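Local coordinates for protein alpha-1,2-mannosidase (Bacteroides thetaiotaomicron, PDB 2WW2) that hydrolyses alpha-mannosides with inversion of configuration, as a calcium-dependent family GH92 enzyme of a human gut symbiont, at residues Tyr292-Phe297 and Thr631-Val636; Arg687-Asn692 and Gln722-Gln727. All coordinates share one frame; numbering follows the deposited sequence.

Interaction 1 is buried near the centre of the chain, where helices 281-294 and 632-640 of the catalytic domain meet through small side chains, a pair of hydroxyls and the carbon chain of an arginine. Interaction 2 is peripheral and only partly buried; there strand 685-691 meets the loop that follows strand 710-717, by way of one long arginine and a bridging water. The two share no secondary-structure element, and their nearest atoms are about 17 Å apart. Helix meets helix directly in the first, whereas in the second an arginine side chain lies against the strand backbone and a water bridges it to the strand. Each contact thus takes its chemistry from its place in the fold.

Interaction 1 of 2, residues Tyr292-Phe297 and Thr631-Val636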
ATOM      1  N   TYR A 292       0.502  29.304 -19.790  1.00  7.59           N
ATOM      2  CA  TYR A 292       1.762  29.448 -20.540  1.00  8.44           C
ATOM      3  C   TYR A 292       2.225  28.108 -21.101  1.00  9.36           C
ATOM      4  O   TYR A 292       2.565  28.002 -22.289  1.00  9.08           O
ATOM      5  CB  TYR A 292       2.837  30.059 -19.624  1.00  7.92           C
ATOM      6  CG  TYR A 292       4.250  29.573 -19.830  1.00  8.27           C
ATOM      7  CD1 TYR A 292       5.065  30.143 -20.811  1.00  9.64           C
ATOM      8  CD2 TYR A 292       4.797  28.587 -19.008  1.00  8.69           C
ATOM      9  CE1 TYR A 292       6.392  29.716 -20.993  1.00  9.08           C
ATOM     10  CE2 TYR A 292       6.126  28.155 -19.178  1.00  9.76           C
ATOM     11  CZ  TYR A 292       6.911  28.735 -20.166  1.00  8.86           C
ATOM     12  OH  TYR A 292       8.210  28.310 -20.341  1.00  9.27           O
ATOM     13  N   ARG A 293       2.204  27.081 -20.253  1.00 10.02           N
ATOM     14  CA  ARG A 293       2.666  25.757 -20.653  1.00 11.97           C
ATOM     15  C   ARG A 293       1.799  25.261 -21.801  1.00 12.04           C
ATOM     16  O   ARG A 293       2.271  24.606 -22.727  1.00 11.54           O
ATOM     17  CB  ARG A 293       2.626  24.788 -19.450  1.00 12.79           C
ATOM     18  CG  ARG A 293       3.369  23.471 -19.655  1.00 18.17           C
ATOM     19  CD  ARG A 293       3.346  22.562 -18.403  1.00 22.39           C
ATOM     20  NE  ARG A 293       4.006  21.279 -18.656  1.00 26.95           N
ATOM     21  CZ  ARG A 293       5.037  20.804 -17.954  1.00 28.07           C
ATOM     22  NH1 ARG A 293       5.563  19.627 -18.265  1.00 28.08           N
ATOM     23  NH2 ARG A 293       5.535  21.496 -16.927  1.00 26.34           N
ATOM     24  N   THR A 294       0.517  25.607 -21.760  1.00 12.01           N
ATOM     25  CA  THR A 294      -0.411  25.124 -22.765  1.00 11.20           C
ATOM     26  C   THR A 294      -0.229  25.804 -24.133  1.00 10.91           C
ATOM     27  O   THR A 294      -0.563  25.223 -25.173  1.00  9.84           O
ATOM     28  CB  THR A 294      -1.865  25.329 -22.284  1.00 12.37           C
ATOM     29  OG1 THR A 294      -2.062  24.622 -21.046  1.00 11.98           O
ATOM     30  CG2 THR A 294      -2.835  24.847 -23.323  1.00 12.46           C
ATOM     31  N   LEU A 295       0.302  27.024 -24.153  1.00  9.10           N
ATOM     32  CA  LEU A 295       0.482  27.745 -25.418  1.00  9.73           C
ATOM     33  C   LEU A 295       1.834  27.504 -26.130  1.00  9.49           C
ATOM     34  O   LEU A 295       2.153  28.186 -27.103  1.00 10.08           O
ATOM     35  CB  LEU A 295       0.325  29.253 -25.199  1.00  8.90           C
ATOM     36  CG  LEU A 295      -0.981  29.725 -24.536  1.00 10.80           C
ATOM     37  CD1 LEU A 295      -1.075  31.240 -24.650  1.00  9.73           C
ATOM     38  CD2 LEU A 295      -2.213  29.049 -25.173  1.00  9.39           C
ATOM     39  N   LEU A 296       2.633  26.584 -25.614  1.00  9.14           N
ATOM     40  CA  LEU A 296       3.934  26.281 -26.216  1.00  9.34           C
ATOM     41  C   LEU A 296       3.857  25.319 -27.404  1.00  9.88           C
ATOM     42  O   LEU A 296       4.511  25.549 -28.428  1.00 10.43           O
ATOM     43  CB  LEU A 296       4.891  25.725 -25.161  1.00  8.97           C
ATOM     44  CG  LEU A 296       5.316  26.705 -24.055  1.00  9.86           C
ATOM     45  CD1 LEU A 296       6.131  25.966 -22.977  1.00 10.24           C
ATOM     46  CD2 LEU A 296       6.080  27.917 -24.614  1.00  8.73           C
ATOM     47  N   PHE A 297       3.083  24.239 -27.270  1.00  9.84           N
ATOM     48  CA  PHE A 297       3.051  23.159 -28.289  1.00  9.53           C
ATOM     49  C   PHE A 297       1.628  22.987 -28.818  1.00  9.56           C
ATOM     50  O   PHE A 297       0.674  23.332 -28.132  1.00 10.56           O
ATOM     51  CB  PHE A 297       3.471  21.809 -27.673  1.00 10.11           C
ATOM     52  CG  PHE A 297       4.850  21.800 -27.061  1.00  9.69           C
ATOM     53  CD1 PHE A 297       5.948  21.384 -27.813  1.00 11.41           C
ATOM     54  CD2 PHE A 297       5.040  22.160 -25.737  1.00 11.23           C
ATOM     55  CE1 PHE A 297       7.225  21.337 -27.258  1.00 10.14           C
ATOM     56  CE2 PHE A 297       6.323  22.131 -25.157  1.00 12.81           C
ATOM     57  CZ  PHE A 297       7.415  21.722 -25.922  1.00 10.35           C
ATOM     58  N   THR A 631      -1.491  17.887 -17.243  1.00 13.81           N
ATOM     59  CA  THR A 631      -2.779  18.407 -16.840  1.00 13.23           C
ATOM     60  C   THR A 631      -2.853  19.948 -16.930  1.00 12.37           C
ATOM     61  O   THR A 631      -3.777  20.536 -16.410  1.00 11.99           O
ATOM     62  CB  THR A 631      -3.131  17.982 -15.411  1.00 13.58           C
ATOM     63  OG1 THR A 631      -2.236  18.636 -14.504  1.00 13.26           O
ATOM     64  CG2 THR A 631      -3.019  16.453 -15.253  1.00 14.37           C
ATOM     65  N   SER A 632      -1.900  20.592 -17.598  1.00 12.13           N
ATOM     66  CA  SER A 632      -1.926  22.068 -17.706  1.00 11.90           C
ATOM     67  C   SER A 632      -3.265  22.614 -18.261  1.00 10.73           C
ATOM     68  O   SER A 632      -3.875  23.488 -17.669  1.00  9.63           O
ATOM     69  CB  SER A 632      -0.731  22.582 -18.527  1.00 12.72           C
ATOM     70  OG  SER A 632      -0.849  22.213 -19.910  1.00 17.63           O
ATOM     71  N   ALA A 633      -3.744  22.067 -19.370  1.00 10.16           N
ATOM     72  CA  ALA A 633      -5.007  22.529 -19.955  1.00  9.85           C
ATOM     73  C   ALA A 633      -6.206  22.099 -19.106  1.00  9.10           C
ATOM     74  O   ALA A 633      -7.230  22.807 -19.025  1.00  8.78           O
ATOM     75  CB  ALA A 633      -5.147  21.985 -21.380  1.00  9.24           C
ATOM     76  N   TRP A 634      -6.071  20.938 -18.469  1.00  8.90           N
ATOM     77  CA  TRP A 634      -7.088  20.450 -17.550  1.00  9.08           C
ATOM     78  C   TRP A 634      -7.286  21.490 -16.436  1.00  9.07           C
ATOM     79  O   TRP A 634      -8.412  21.829 -16.052  1.00  8.63           O
ATOM     80  CB  TRP A 634      -6.655  19.102 -16.957  1.00  9.57           C
ATOM     81  CG  TRP A 634      -7.685  18.455 -16.074  1.00 10.06           C
ATOM     82  CD1 TRP A 634      -8.567  17.469 -16.430  1.00 12.52           C
ATOM     83  CD2 TRP A 634      -7.940  18.741 -14.691  1.00 10.08           C
ATOM     84  NE1 TRP A 634      -9.352  17.126 -15.352  1.00 13.11           N
ATOM     85  CE2 TRP A 634      -8.983  17.887 -14.274  1.00 11.38           C
ATOM     86  CE3 TRP A 634      -7.371  19.619 -13.758  1.00  9.39           C
ATOM     87  CZ2 TRP A 634      -9.482  17.896 -12.967  1.00 12.57           C
ATOM     88  CZ3 TRP A 634      -7.882  19.635 -12.470  1.00 10.93           C
ATOM     89  CH2 TRP A 634      -8.915  18.778 -12.083  1.00  9.87           C
ATOM     90  N   TYR A 635      -6.185  22.028 -15.944  1.00  8.66           N
ATOM     91  CA  TYR A 635      -6.290  23.013 -14.860  1.00  8.60           C
ATOM     92  C   TYR A 635      -6.916  24.315 -15.371  1.00  8.69           C
ATOM     93  O   TYR A 635      -7.761  24.914 -14.700  1.00  8.68           O
ATOM     94  CB  TYR A 635      -4.921  23.272 -14.242  1.00  8.40           C
ATOM     95  CG  TYR A 635      -4.957  24.207 -13.033  1.00  8.68           C
ATOM     96  CD1 TYR A 635      -4.996  23.699 -11.726  1.00  8.05           C
ATOM     97  CD2 TYR A 635      -4.960  25.579 -13.199  1.00  7.70           C
ATOM     98  CE1 TYR A 635      -5.036  24.549 -10.618  1.00  8.31           C
ATOM     99  CE2 TYR A 635      -5.006  26.440 -12.082  1.00  8.72           C
ATOM    100  CZ  TYR A 635      -5.043  25.914 -10.815  1.00  8.89           C
ATOM    101  OH  TYR A 635      -5.061  26.748  -9.734  1.00  7.25           O
ATOM    102  N   VAL A 636      -6.517  24.754 -16.559  1.00  8.53           N
ATOM    103  CA  VAL A 636      -7.074  26.001 -17.115  1.00  8.75           C
ATOM    104  C   VAL A 636      -8.585  25.893 -17.293  1.00  8.72           C
ATOM    105  O   VAL A 636      -9.341  26.723 -16.799  1.00  8.52           O
ATOM    106  CB  VAL A 636      -6.377  26.398 -18.439  1.00  8.62           C
ATOM    107  CG1 VAL A 636      -7.099  27.570 -19.097  1.00  8.22           C
ATOM    108  CG2 VAL A 636      -4.923  26.780 -18.152  1.00  7.51           C
TER
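Thr294 and Ser632 meet through their hydroxyls, OG1 of Thr294 lying 2.9 Å from OG of Ser632, a hydrogen-bonding distance. In Thr294 a chi1 of -59° places OG1 beside the backbone N, where its main polar partner is the carbonyl oxygen of Cys290, one turn earlier in the same helix. That bond is consistent with a fixed rotation of the threonine, whose methyl is left to meet a different neighbour: CG2 comes within 4.2 Å of Ala633 CB. Polar and apolar branches of one side chain thus meet successive residues at the start of the opposing helix. Ser632 holds OG between its own backbone N and carbonyl carbon (chi1 69°), a torsion that sets the hydroxyl against Thr294 OG1. Arg293 approaches Ser632 differently, with carbon alone. Its aliphatic chain passes the serine, CD of Arg293 lying 4.1 Å from Ser632 CB. The guanidinium travels beyond, where NH1 bonds the carbonyl oxygen of Asn27, and Tyr622 touches both Arg293 and Ser632.

The contact illustrates how small residues let helices come close, with the CA atoms of Thr294 and Ala633 only 6.0 Å apart. Tyr635 and Val636 carry helix 632-640 along the preceding turns of helix 281-294, on Thr286, Phe287, Cys290 and Leu291, while helix 338-345 closes over the junction, Leu341 packing on both Thr294 and Val636 and Val338 on Ala633.

Interaction 2 of 2, residues Arg687-Asn692 and Gln722-Gln727; sequences RKALLN and QQRGTQ
Arg724 reaches from its loop to the strand backbone at Arg687-Ala689, and nearly everything in this contact is arranged along its side chain. With CG anti to the backbone N (chi1 174°) and the chain extended as far as NE, the arginine brings CD to 3.6 Å from the carbonyl oxygen of Arg687. Farther along, NH2 lies 3.6 Å from CB of Ala689, whose methyl meets the guanidinium obliquely. No direct hydrogen bond joins the two segments; a water does the work. It accepts from Arg724 NE at 2.8 Å, sitting at the guanidinium edge and in its plane, and from the backbone N of Ala689, also at 2.8 Å.

The next shell sets these groups in place. Arg724 NH2 bonds the carbonyl oxygen of Phe696, a residue whose backbone is itself paired with Ala689. Asn721 ties strand to loop a second time, its ND2 bonding Arg687 O and its OD1 receiving Gln723 N, while Gln722 of the same loop bonds Thr57 and Ser59 of a second subunit. Within the sheet, Arg687 and Lys688 form a classic beta bulge, two residues set against Ser715 of strand 710-717.

A leucine in place of Arg724 would probably leave the water with one fewer donor and the Phe696 carbonyl without its guanidinium partner. The chemistry is that of a largely buried cation spending NE and an NH2 hydrogen on neutral acceptors, and its charge is likely to polarise the water that couples it to the strand amide.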
ATOM      1  N   ARG A 687     -25.212  26.702  -6.070  1.00 10.99           N
ATOM      2  CA  ARG A 687     -26.572  26.669  -5.527  1.00 11.64           C
ATOM      3  C   ARG A 687     -27.576  27.015  -6.620  1.00 12.49           C
ATOM      4  O   ARG A 687     -28.611  26.347  -6.770  1.00 12.94           O
ATOM      5  CB  ARG A 687     -26.726  27.622  -4.334  1.00 11.78           C
ATOM      6  CG  ARG A 687     -28.156  27.680  -3.784  1.00 12.33           C
ATOM      7  CD  ARG A 687     -28.275  28.577  -2.550  1.00 15.38           C
ATOM      8  NE  ARG A 687     -27.852  29.946  -2.827  1.00 17.14           N
ATOM      9  CZ  ARG A 687     -28.618  30.870  -3.396  1.00 19.09           C
ATOM     10  NH1 ARG A 687     -29.868  30.583  -3.756  1.00 20.37           N
ATOM     11  NH2 ARG A 687     -28.135  32.093  -3.597  1.00 18.68           N
ATOM     12  N   LYS A 688     -27.271  28.058  -7.381  1.00 13.04           N
ATOM     13  CA  LYS A 688     -28.164  28.537  -8.428  1.00 13.63           C
ATOM     14  C   LYS A 688     -27.330  29.099  -9.575  1.00 13.34           C
ATOM     15  O   LYS A 688     -26.214  29.588  -9.355  1.00 13.30           O
ATOM     16  CB  LYS A 688     -29.059  29.638  -7.839  1.00 13.75           C
ATOM     17  CG  LYS A 688     -30.147  30.134  -8.765  1.00 16.60           C
ATOM     18  CD  LYS A 688     -30.935  31.285  -8.108  1.00 18.88           C
ATOM     19  CE  LYS A 688     -31.927  31.882  -9.107  1.00 23.36           C
ATOM     20  NZ  LYS A 688     -32.277  33.310  -8.812  1.00 24.78           N
ATOM     21  N   ALA A 689     -27.858  29.041 -10.793  1.00 12.65           N
ATOM     22  CA  ALA A 689     -27.179  29.676 -11.929  1.00 12.79           C
ATOM     23  C   ALA A 689     -28.155  30.415 -12.859  1.00 12.91           C
ATOM     24  O   ALA A 689     -29.283  29.973 -13.079  1.00 12.53           O
ATOM     25  CB  ALA A 689     -26.373  28.644 -12.716  1.00 12.54           C
ATOM     26  N   LEU A 690     -27.717  31.565 -13.360  1.00 13.10           N
ATOM     27  CA  LEU A 690     -28.376  32.246 -14.462  1.00 13.16           C
ATOM     28  C   LEU A 690     -27.445  32.244 -15.677  1.00 12.98           C
ATOM     29  O   LEU A 690     -26.255  32.575 -15.563  1.00 13.34           O
ATOM     30  CB  LEU A 690     -28.726  33.687 -14.075  1.00 13.58           C
ATOM     31  CG  LEU A 690     -29.567  33.939 -12.823  1.00 14.03           C
ATOM     32  CD1 LEU A 690     -29.683  35.434 -12.569  1.00 16.38           C
ATOM     33  CD2 LEU A 690     -30.960  33.315 -12.961  1.00 15.75           C
ATOM     34  N   LEU A 691     -27.968  31.847 -16.830  1.00 12.08           N
ATOM     35  CA  LEU A 691     -27.245  32.010 -18.080  1.00 11.99           C
ATOM     36  C   LEU A 691     -27.916  33.135 -18.849  1.00 12.06           C
ATOM     37  O   LEU A 691     -29.098  33.031 -19.204  1.00 12.07           O
ATOM     38  CB  LEU A 691     -27.248  30.724 -18.903  1.00 11.99           C
ATOM     39  CG  LEU A 691     -26.592  30.797 -20.282  1.00 12.92           C
ATOM     40  CD1 LEU A 691     -25.087  31.189 -20.196  1.00  9.96           C
ATOM     41  CD2 LEU A 691     -26.747  29.461 -21.010  1.00 12.50           C
ATOM     42  N   ASN A 692     -27.185  34.226 -19.064  1.00 11.85           N
ATOM     43  CA  ASN A 692     -27.753  35.396 -19.708  1.00 12.30           C
ATOM     44  C   ASN A 692     -29.081  35.793 -19.054  1.00 13.05           C
ATOM     45  O   ASN A 692     -30.037  36.191 -19.726  1.00 12.69           O
ATOM     46  CB  ASN A 692     -27.899  35.142 -21.209  1.00 12.13           C
ATOM     47  CG  ASN A 692     -26.570  34.759 -21.859  1.00 12.04           C
ATOM     48  OD1 ASN A 692     -26.463  33.743 -22.547  1.00 12.56           O
ATOM     49  ND2 ASN A 692     -25.544  35.559 -21.614  1.00  7.97           N
ATOM     50  N   GLN A 722     -29.041  19.682  -3.787  1.00 13.84           N
ATOM     51  CA  GLN A 722     -29.331  18.363  -4.338  1.00 14.16           C
ATOM     52  C   GLN A 722     -30.554  18.332  -5.238  1.00 13.94           C
ATOM     53  O   GLN A 722     -30.912  17.272  -5.748  1.00 13.97           O
ATOM     54  CB  GLN A 722     -29.428  17.313  -3.220  1.00 14.02           C
ATOM     55  CG  GLN A 722     -28.053  16.970  -2.659  1.00 15.81           C
ATOM     56  CD  GLN A 722     -28.102  16.146  -1.402  1.00 16.84           C
ATOM     57  OE1 GLN A 722     -29.107  15.520  -1.096  1.00 20.07           O
ATOM     58  NE2 GLN A 722     -27.011  16.137  -0.668  1.00 18.99           N
ATOM     59  N   GLN A 723     -31.197  19.483  -5.419  1.00 14.06           N
ATOM     60  CA  GLN A 723     -32.347  19.577  -6.321  1.00 15.07           C
ATOM     61  C   GLN A 723     -31.970  20.148  -7.671  1.00 14.92           C
ATOM     62  O   GLN A 723     -32.842  20.346  -8.512  1.00 15.65           O
ATOM     63  CB  GLN A 723     -33.448  20.470  -5.747  1.00 15.47           C
ATOM     64  CG  GLN A 723     -33.764  20.246  -4.288  1.00 18.02           C
ATOM     65  CD  GLN A 723     -35.142  20.715  -3.918  1.00 21.40           C
ATOM     66  OE1 GLN A 723     -35.297  21.687  -3.179  1.00 23.01           O
ATOM     67  NE2 GLN A 723     -36.168  20.027  -4.433  1.00 23.11           N
ATOM     68  N   ARG A 724     -30.693  20.464  -7.870  1.00 13.85           N
ATOM     69  CA  ARG A 724     -30.284  21.134  -9.103  1.00 13.30           C
ATOM     70  C   ARG A 724     -29.455  20.217  -9.987  1.00 13.08           C
ATOM     71  O   ARG A 724     -28.523  19.569  -9.521  1.00 13.43           O
ATOM     72  CB  ARG A 724     -29.470  22.402  -8.776  1.00 13.68           C
ATOM     73  CG  ARG A 724     -28.894  23.066  -9.988  1.00 12.75           C
ATOM     74  CD  ARG A 724     -28.124  24.353  -9.673  1.00 12.26           C
ATOM     75  NE  ARG A 724     -27.787  24.967 -10.952  1.00 10.71           N
ATOM     76  CZ  ARG A 724     -26.812  24.537 -11.739  1.00 11.72           C
ATOM     77  NH1 ARG A 724     -26.036  23.551 -11.324  1.00 11.81           N
ATOM     78  NH2 ARG A 724     -26.604  25.104 -12.924  1.00 11.64           N
ATOM     79  N   GLY A 725     -29.777  20.178 -11.272  1.00 12.58           N
ATOM     80  CA  GLY A 725     -28.960  19.436 -12.226  1.00 12.05           C
ATOM     81  C   GLY A 725     -29.146  17.934 -12.162  1.00 12.45           C
ATOM     82  O   GLY A 725     -28.255  17.179 -12.556  1.00 11.32           O
ATOM     83  N   THR A 726     -30.311  17.492 -11.685  1.00 12.38           N
ATOM     84  CA  THR A 726     -30.552  16.065 -11.462  1.00 13.52           C
ATOM     85  C   THR A 726     -31.461  15.425 -12.516  1.00 14.16           C
ATOM     86  O   THR A 726     -31.673  14.218 -12.502  1.00 14.58           O
ATOM     87  CB  THR A 726     -31.190  15.828 -10.076  1.00 13.90           C
ATOM     88  OG1 THR A 726     -32.450  16.504 -10.033  1.00 14.57           O
ATOM     89  CG2 THR A 726     -30.295  16.383  -8.972  1.00 13.76           C
ATOM     90  N   GLN A 727     -31.989  16.219 -13.437  1.00 14.34           N
ATOM     91  CA  GLN A 727     -32.933  15.696 -14.429  1.00 15.10           C
ATOM     92  C   GLN A 727     -32.263  15.250 -15.733  1.00 14.83           C
ATOM     93  O   GLN A 727     -31.217  15.752 -16.092  1.00 14.53           O
ATOM     94  CB  GLN A 727     -33.988  16.759 -14.739  1.00 15.61           C
ATOM     95  CG  GLN A 727     -34.757  17.202 -13.514  1.00 17.68           C
ATOM     96  CD  GLN A 727     -35.440  16.025 -12.844  1.00 20.73           C
ATOM     97  OE1 GLN A 727     -36.262  15.347 -13.460  1.00 21.36           O
ATOM     98  NE2 GLN A 727     -35.086  15.760 -11.584  1.00 20.51           N
TER
HETATM   99  O   HOH W   1     -29.721  27.015 -11.278  1.00  9.79           O